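Local coordinates for protein 5-Carboxyvanillate Decarboxylase (Novosphingobium aromaticivorans, PDB 4QRN) that probably removes a carboxylate group from 5-carboxyvanillate, as a metal-dependent decarboxylase of the amidohydrolase family that binds manganese in its active site, at residues R47-V52 with P114-L119; W70-Y73 with P77-R80. All blocks are in the same frame, centred on the assembly; numbering follows the deposited sequence. Where two conformers were deposited one is given.

Contact 1. Residues R47-V52 with P114-L119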
ATOM      1  N   ARG A  47     -10.042  15.198  26.417  1.00 10.91           N
ATOM      2  CA  ARG A  47      -9.132  14.782  27.472  1.00 11.62           C
ATOM      3  C   ARG A  47      -9.599  13.488  28.123  1.00 10.73           C
ATOM      4  O   ARG A  47      -8.778  12.617  28.443  1.00 11.27           O
ATOM      5  CB  ARG A  47      -9.019  15.900  28.514  1.00 13.95           C
ATOM      6  CG  ARG A  47      -7.968  15.689  29.612  1.00 16.95           C
ATOM      7  CD  ARG A  47      -6.550  15.735  29.045  1.00 19.60           C
ATOM      8  NE  ARG A  47      -6.000  14.397  29.016  1.00 20.67           N
ATOM      9  CZ  ARG A  47      -4.756  14.084  28.679  1.00 21.46           C
ATOM     10  NH1 ARG A  47      -3.902  15.018  28.268  1.00 21.84           N
ATOM     11  NH2 ARG A  47      -4.380  12.815  28.729  1.00 22.06           N
ATOM     12  N   GLU A  48     -10.907  13.351  28.328  1.00 11.06           N
ATOM     13  CA  GLU A  48     -11.379  12.155  29.013  1.00 11.77           C
ATOM     14  C   GLU A  48     -11.170  10.892  28.176  1.00 10.60           C
ATOM     15  O   GLU A  48     -10.901   9.831  28.749  1.00 10.95           O
ATOM     16  CB  GLU A  48     -12.834  12.281  29.466  1.00 13.52           C
ATOM     17  CG  GLU A  48     -13.816  12.474  28.365  1.00 15.19           C
ATOM     18  CD  GLU A  48     -15.227  12.731  28.865  1.00 16.41           C
ATOM     19  OE1 GLU A  48     -15.430  12.898  30.097  1.00 18.34           O
ATOM     20  OE2 GLU A  48     -16.142  12.784  28.010  1.00 16.04           O
ATOM     21  N   ILE A  49     -11.226  10.987  26.842  1.00  9.39           N
ATOM     22  CA  ILE A  49     -10.969   9.805  26.027  1.00  9.34           C
ATOM     23  C   ILE A  49      -9.469   9.489  26.016  1.00  9.30           C
ATOM     24  O   ILE A  49      -9.093   8.336  26.130  1.00  9.83           O
ATOM     25  CB  ILE A  49     -11.580   9.945  24.620  1.00  9.43           C
ATOM     26  CG1 ILE A  49     -13.111   9.834  24.728  1.00  9.93           C
ATOM     27  CG2 ILE A  49     -11.035   8.846  23.672  1.00  9.92           C
ATOM     28  CD1 ILE A  49     -13.851  10.166  23.459  1.00 10.38           C
ATOM     29  N   ILE A  50      -8.607  10.499  25.898  1.00  9.27           N
ATOM     30  CA  ILE A  50      -7.169  10.234  25.999  0.65  9.95           C
ATOM     31  C   ILE A  50      -6.842   9.591  27.360  1.00 10.18           C
ATOM     32  O   ILE A  50      -6.016   8.684  27.433  1.00 10.67           O
ATOM     33  CB  ILE A  50      -6.300  11.498  25.738  0.65 10.57           C
ATOM     34  CG1 ILE A  50      -6.647  12.160  24.384  0.65 10.14           C
ATOM     35  CG2 ILE A  50      -4.804  11.152  25.789  0.65 11.68           C
ATOM     36  CD1 ILE A  50      -6.599  11.227  23.182  0.65 10.34           C
ATOM     37  N   ASP A  51      -7.502  10.046  28.427  1.00 10.54           N
ATOM     38  CA  ASP A  51      -7.277   9.433  29.736  1.00 11.08           C
ATOM     39  C   ASP A  51      -7.692   7.959  29.750  1.00 10.51           C
ATOM     40  O   ASP A  51      -7.054   7.151  30.422  1.00 11.26           O
ATOM     41  CB  ASP A  51      -8.046  10.188  30.816  1.00 12.46           C
ATOM     42  CG  ASP A  51      -7.439  11.527  31.148  1.00 15.07           C
ATOM     43  OD1 ASP A  51      -6.297  11.804  30.733  1.00 15.93           O
ATOM     44  OD2 ASP A  51      -8.131  12.306  31.834  1.00 17.20           O
ATOM     45  N   VAL A  52      -8.745   7.588  29.012  1.00 10.41           N
ATOM     46  CA  VAL A  52      -9.089   6.166  28.901  1.00 10.40           C
ATOM     47  C   VAL A  52      -7.977   5.405  28.181  1.00  9.77           C
ATOM     48  O   VAL A  52      -7.614   4.297  28.612  1.00 10.30           O
ATOM     49  CB  VAL A  52     -10.431   5.931  28.174  1.00 11.91           C
ATOM     50  CG1 VAL A  52     -10.655   4.434  27.926  1.00 12.39           C
ATOM     51  CG2 VAL A  52     -11.570   6.530  28.990  1.00 12.98           C
ATOM     52  N   PRO A 114      -8.129   6.263  17.649  1.00  7.16           N
ATOM     53  CA  PRO A 114      -9.177   5.330  17.214  1.00  7.64           C
ATOM     54  C   PRO A 114     -10.561   5.617  17.791  1.00  7.42           C
ATOM     55  O   PRO A 114     -11.433   4.738  17.771  1.00  7.77           O
ATOM     56  CB  PRO A 114      -8.656   3.994  17.750  1.00  8.24           C
ATOM     57  CG  PRO A 114      -8.052   4.384  19.071  1.00  8.36           C
ATOM     58  CD  PRO A 114      -7.333   5.682  18.753  1.00  8.14           C
ATOM     59  N   GLY A 115     -10.781   6.822  18.308  1.00  7.23           N
ATOM     60  CA  GLY A 115     -12.077   7.130  18.888  1.00  7.88           C
ATOM     61  C   GLY A 115     -12.382   6.217  20.064  1.00  7.51           C
ATOM     62  O   GLY A 115     -11.488   5.872  20.853  1.00  8.30           O
ATOM     63  N   VAL A 116     -13.640   5.801  20.194  1.00  7.73           N
ATOM     64  CA  VAL A 116     -14.011   4.880  21.275  1.00  8.46           C
ATOM     65  C   VAL A 116     -14.052   3.433  20.815  1.00  8.37           C
ATOM     66  O   VAL A 116     -14.448   2.544  21.570  1.00  8.72           O
ATOM     67  CB  VAL A 116     -15.364   5.257  21.919  1.00  8.64           C
ATOM     68  CG1 VAL A 116     -15.319   6.678  22.462  1.00  9.61           C
ATOM     69  CG2 VAL A 116     -16.527   5.070  20.963  1.00  9.16           C
ATOM     70  N   GLN A 117     -13.633   3.189  19.579  1.00  7.98           N
ATOM     71  CA  GLN A 117     -13.704   1.855  19.008  1.00  8.31           C
ATOM     72  C   GLN A 117     -12.967   0.764  19.799  1.00  8.10           C
ATOM     73  O   GLN A 117     -13.450  -0.358  19.867  1.00  8.79           O
ATOM     74  CB  GLN A 117     -13.271   1.890  17.533  1.00  8.06           C
ATOM     75  CG  GLN A 117     -14.176   2.849  16.753  1.00  8.28           C
ATOM     76  CD  GLN A 117     -13.818   3.065  15.316  1.00  7.94           C
ATOM     77  OE1 GLN A 117     -14.043   4.171  14.815  1.00 10.05           O
ATOM     78  NE2 GLN A 117     -13.287   2.055  14.633  1.00  8.41           N
ATOM     79  N   PRO A 118     -11.818   1.087  20.434  1.00  8.59           N
ATOM     80  CA  PRO A 118     -11.109   0.010  21.150  1.00  8.98           C
ATOM     81  C   PRO A 118     -11.706  -0.351  22.515  1.00  9.31           C
ATOM     82  O   PRO A 118     -11.229  -1.311  23.133  1.00 10.12           O
ATOM     83  CB  PRO A 118      -9.706   0.593  21.359  1.00  9.85           C
ATOM     84  CG  PRO A 118      -9.576   1.671  20.350  1.00 10.38           C
ATOM     85  CD  PRO A 118     -10.953   2.264  20.227  1.00  9.24           C
ATOM     86  N   LEU A 119     -12.663   0.436  23.002  1.00  9.78           N
ATOM     87  CA  LEU A 119     -13.110   0.300  24.392  1.00 10.95           C
ATOM     88  C   LEU A 119     -13.926  -0.964  24.585  1.00 12.09           C
ATOM     89  O   LEU A 119     -14.854  -1.270  23.813  1.00 12.68           O
ATOM     90  CB  LEU A 119     -13.912   1.522  24.807  1.00 11.46           C
ATOM     91  CG  LEU A 119     -13.096   2.694  25.364  1.00 11.70           C
ATOM     92  CD1 LEU A 119     -12.006   3.181  24.419  1.00 12.26           C
ATOM     93  CD2 LEU A 119     -14.039   3.823  25.733  1.00 12.88           C
TER
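Helix 47-59 packs here against a loop made of two overlapping beta turns, Ile49 and Val52 meeting Gly115, Val116 and Leu119. The first turn is type II' and runs from Pro114 to Gln117. The second is type I and runs from Val116 to Leu119. Gly115 takes the positive phi of the first turn, 61°, which suits a residue without a side chain. A cis peptide bond precedes Pro114. Each turn is closed by a backbone bond, Gln117 N to Pro114 O and Leu119 N to Val116 O.

No hydrogen bond crosses between the segments; the contact is apolar. Ile49 and Val52 lie one helical turn apart and point at the loop. CD1 of Ile49 meets CG1 of Val116 at 3.9 Å, the two side chains passing at a slant. The other branch of Ile49, CG2, lies 4.1 Å from Gly115 O. That oxygen accepts a hydrogen bond from Tyr53 OH, so it is satisfied although buried. Val52 and Leu119 approach tip to tip. CG1 of Val52 is 3.9 Å from Leu119 CG, and it touches both methyls of that leucine. It reaches them because it is anti to the backbone N of Val52 (chi1 173°).

Within the helix, Arg47 NH2 makes a salt bridge to Asp51 OD1 at 3.0 Å, well away from the loop. The carboxylate oxygen lies 24° out of the guanidinium plane.

The helix follows strand 38-44, and the loop follows the adjacent parallel strand 106-111. Helix 122-142 packs beside both segments, touching Val52 and Val116. Leu119 also rests on Met56, further along helix 47-59, and Pro118 on Met66 of helix 64-75.

Contact 2. Residues W70-Y73 with P77-R80. With 1DF (4-hydroxy-3-methoxy-5-nitrobenzoic acid), chain F.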
ATOM      1  N   TRP A  70      -0.803   6.070  21.038  1.00  8.49           N
ATOM      2  CA  TRP A  70      -1.222   6.949  22.118  1.00  8.65           C
ATOM      3  C   TRP A  70      -0.229   6.957  23.276  1.00  8.86           C
ATOM      4  O   TRP A  70      -0.134   7.951  23.972  1.00  9.46           O
ATOM      5  CB  TRP A  70      -2.692   6.681  22.528  1.00  8.84           C
ATOM      6  CG  TRP A  70      -3.547   7.327  21.474  1.00  8.07           C
ATOM      7  CD1 TRP A  70      -4.229   6.726  20.452  1.00  8.42           C
ATOM      8  CD2 TRP A  70      -3.648   8.726  21.256  1.00  8.46           C
ATOM      9  NE1 TRP A  70      -4.777   7.678  19.614  1.00  9.11           N
ATOM     10  CE2 TRP A  70      -4.424   8.912  20.088  1.00  8.80           C
ATOM     11  CE3 TRP A  70      -3.149   9.849  21.928  1.00  9.92           C
ATOM     12  CZ2 TRP A  70      -4.692  10.158  19.572  1.00  9.79           C
ATOM     13  CZ3 TRP A  70      -3.450  11.100  21.410  1.00 10.98           C
ATOM     14  CH2 TRP A  70      -4.213  11.230  20.253  1.00 10.74           C
ATOM     15  N   GLY A  71       0.557   5.896  23.456  1.00  9.64           N
ATOM     16  CA  GLY A  71       1.707   6.008  24.343  1.00 11.30           C
ATOM     17  C   GLY A  71       2.609   7.140  23.854  1.00 11.86           C
ATOM     18  O   GLY A  71       3.146   7.945  24.627  1.00 14.67           O
ATOM     19  N   PHE A  72       2.767   7.240  22.539  1.00 10.89           N
ATOM     20  CA  PHE A  72       3.573   8.322  21.955  1.00 11.62           C
ATOM     21  C   PHE A  72       2.914   9.692  22.137  1.00 10.84           C
ATOM     22  O   PHE A  72       3.488  10.578  22.774  1.00 11.75           O
ATOM     23  CB  PHE A  72       3.873   8.050  20.467  1.00 11.67           C
ATOM     24  CG  PHE A  72       4.672   9.144  19.797  1.00 11.15           C
ATOM     25  CD1 PHE A  72       6.021   9.313  20.101  1.00 12.07           C
ATOM     26  CD2 PHE A  72       4.083  10.015  18.886  1.00 12.10           C
ATOM     27  CE1 PHE A  72       6.763  10.320  19.481  1.00 12.20           C
ATOM     28  CE2 PHE A  72       4.816  11.023  18.277  1.00 12.77           C
ATOM     29  CZ  PHE A  72       6.161  11.176  18.579  1.00 13.12           C
ATOM     30  N   TYR A  73       1.713   9.898  21.611  1.00  9.94           N
ATOM     31  CA  TYR A  73       1.181  11.258  21.657  1.00 10.56           C
ATOM     32  C   TYR A  73       0.868  11.723  23.063  1.00 10.62           C
ATOM     33  O   TYR A  73       1.024  12.911  23.359  1.00 11.87           O
ATOM     34  CB  TYR A  73      -0.038  11.451  20.721  1.00 10.34           C
ATOM     35  CG  TYR A  73       0.406  11.476  19.286  1.00 10.24           C
ATOM     36  CD1 TYR A  73       1.233  12.499  18.820  1.00 10.77           C
ATOM     37  CD2 TYR A  73       0.049  10.468  18.408  1.00  9.49           C
ATOM     38  CE1 TYR A  73       1.706  12.486  17.521  1.00 10.51           C
ATOM     39  CE2 TYR A  73       0.521  10.459  17.110  1.00  9.92           C
ATOM     40  CZ  TYR A  73       1.344  11.457  16.677  1.00 10.14           C
ATOM     41  OH  TYR A  73       1.843  11.440  15.401  1.00 11.09           O
ATOM     42  N   PRO A  77       7.924  13.429  25.099  1.00 11.06           N
ATOM     43  CA  PRO A  77       8.363  14.816  25.336  1.00 11.99           C
ATOM     44  C   PRO A  77       8.762  15.534  24.050  1.00 11.69           C
ATOM     45  O   PRO A  77       9.218  16.676  24.112  1.00 13.31           O
ATOM     46  CB  PRO A  77       9.603  14.636  26.222  1.00 12.93           C
ATOM     47  CG  PRO A  77      10.197  13.351  25.703  1.00 13.45           C
ATOM     48  CD  PRO A  77       9.001  12.457  25.374  1.00 12.46           C
ATOM     49  N   SER A  78       8.634  14.868  22.905  1.00 10.05           N
ATOM     50  CA  SER A  78       9.010  15.494  21.654  1.00  9.85           C
ATOM     51  C   SER A  78       8.216  16.755  21.393  1.00  8.57           C
ATOM     52  O   SER A  78       7.024  16.878  21.730  1.00  8.90           O
ATOM     53  CB  SER A  78       8.863  14.522  20.489  1.00  9.99           C
ATOM     54  OG  SER A  78       7.494  14.216  20.214  1.00  9.23           O
ATOM     55  N   GLU A  79       8.864  17.678  20.719  1.00  9.00           N
ATOM     56  CA  GLU A  79       8.193  18.893  20.306  1.00  9.45           C
ATOM     57  C   GLU A  79       6.948  18.581  19.468  1.00  8.58           C
ATOM     58  O   GLU A  79       5.882  19.178  19.661  1.00  9.60           O
ATOM     59  CB  GLU A  79       9.201  19.732  19.530  1.00 11.31           C
ATOM     60  CG  GLU A  79       8.752  21.089  19.117  1.00 13.90           C
ATOM     61  CD  GLU A  79       9.927  21.940  18.564  1.00 16.01           C
ATOM     62  OE1 GLU A  79       9.671  23.107  18.179  1.00 17.20           O
ATOM     63  OE2 GLU A  79      11.108  21.457  18.510  1.00 16.46           O
ATOM     64  N   ARG A  80       7.091  17.676  18.502  1.00  7.75           N
ATOM     65  CA  ARG A  80       5.973  17.371  17.638  1.00  8.45           C
ATOM     66  C   ARG A  80       4.789  16.799  18.430  1.00  7.99           C
ATOM     67  O   ARG A  80       3.644  17.242  18.245  1.00  8.76           O
ATOM     68  CB  ARG A  80       6.386  16.422  16.519  1.00  8.72           C
ATOM     69  CG  ARG A  80       5.222  16.001  15.632  1.00  8.96           C
ATOM     70  CD  ARG A  80       5.695  15.240  14.378  1.00  9.13           C
ATOM     71  NE  ARG A  80       4.538  14.958  13.537  1.00  8.97           N
ATOM     72  CZ  ARG A  80       3.723  13.915  13.688  1.00  8.17           C
ATOM     73  NH1 ARG A  80       4.005  12.936  14.535  1.00  8.86           N
ATOM     74  NH2 ARG A  80       2.608  13.870  12.968  1.00  8.08           N
TER
HETATM   75  C1  1DF F 402      -1.305  10.718  12.594  0.91  7.13           C
HETATM   76  CO1 1DF F 402      -1.675  11.000  11.309  0.91  7.49           C
HETATM   77  CO2 1DF F 402      -2.301  10.402  13.544  0.91  7.25           C
HETATM   78  CM1 1DF F 402      -3.086  11.049  11.050  0.91  7.35           C
HETATM   79  CM2 1DF F 402      -3.641  10.601  13.278  0.91  7.21           C
HETATM   80  OM  1DF F 402      -4.641  10.359  14.177  0.91  7.81           O
HETATM   81  CZ  1DF F 402      -4.066  11.057  12.039  0.91  6.97           C
HETATM   82  CC  1DF F 402       0.119  10.658  13.008  0.91  7.68           C
HETATM   83  CV  1DF F 402      -4.294   9.638  15.360  0.91  8.43           C
HETATM   84  O1  1DF F 402       0.967  11.409  12.369  0.91  8.13           O
HETATM   85  O2  1DF F 402       0.433   9.920  13.948  0.91  8.02           O
HETATM   86  O3  1DF F 402      -5.295  11.416  11.808  0.91  7.96           O
HETATM   87  N   1DF F 402      -3.454  10.858   9.605  0.91 10.98           N
HETATM   88  O11 1DF F 402      -4.591  10.741   9.243  0.91 12.10           O
HETATM   89  O22 1DF F 402      -2.509  10.658   8.792  0.91 12.55           O
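Tyr73 and Arg80 are joined by a hydrogen bond and both grip the bound nitrobenzoate inhibitor. Arg80 NH1 donates to Tyr73 OH at 2.8 Å, with an N-H...O angle of 149°. Tyr73 OH in turn donates a short hydrogen bond to inhibitor O2, at 2.5 Å. Arg80 NH2 reaches the other carboxylate oxygen, O1, at 3.0 Å. Tyr ring and guanidinium planes are 64° apart. The arginine chain is extended from CG to NE, with CG anti to the backbone N (chi1 176°), and this length carries its head to the ligand. NH2 also binds Tyr339 O, which helps fix the guanidinium. A phenylalanine in place of Tyr73 would probably leave carboxylate O2 and Arg80 NH1 each short of a partner.

Aromatic packing holds Tyr73 itself. CD2 of Phe72 lies 3.6 Å above the tyrosine plane, over the ring centre, so the edge of Phe72 meets one face of Tyr73. Tyr73 and Tyr339 also meet edge-to-face. The Trp70 ring lies near the inhibitor's methoxy carbon CV.

Polar bonds at Ser78 cap the start of the second helix. Ser78 is the N-cap of helix 79-89, its OG bonded to Ala81 N and Ser76 OG. Phe72 CZ lies 3.7 Å from that same OG.

The contact forms where a short link joins helix 64-75 to helix 79-89, Phe72 and Tyr73 both packing on Ala81. The second subunit lies against Phe72, Ser78 and Arg80, and its Arg274 also binds the inhibitor.

The centres of the two contacts lie about 16 Å apart, on the same side of the chain's centre. Along the chain, 47-52 comes first, then 70-73 and 77-80, and 114-119 last, so contact 2 falls between the two halves of contact 1. Helices 47-59 and 64-75 are consecutive. Trp70 joins the contacts directly: its NE1 is 3.4 Å from Pro114 CD, and in one of its two conformers Ile50 also packs on the Trp70 ring. Contact 2 supplies groups that hold the inhibitor's carboxylate. Contact 1 does not include a residue of the ligand pocket, and packs elements that follow two adjacent strands, 38-44 and 106-111.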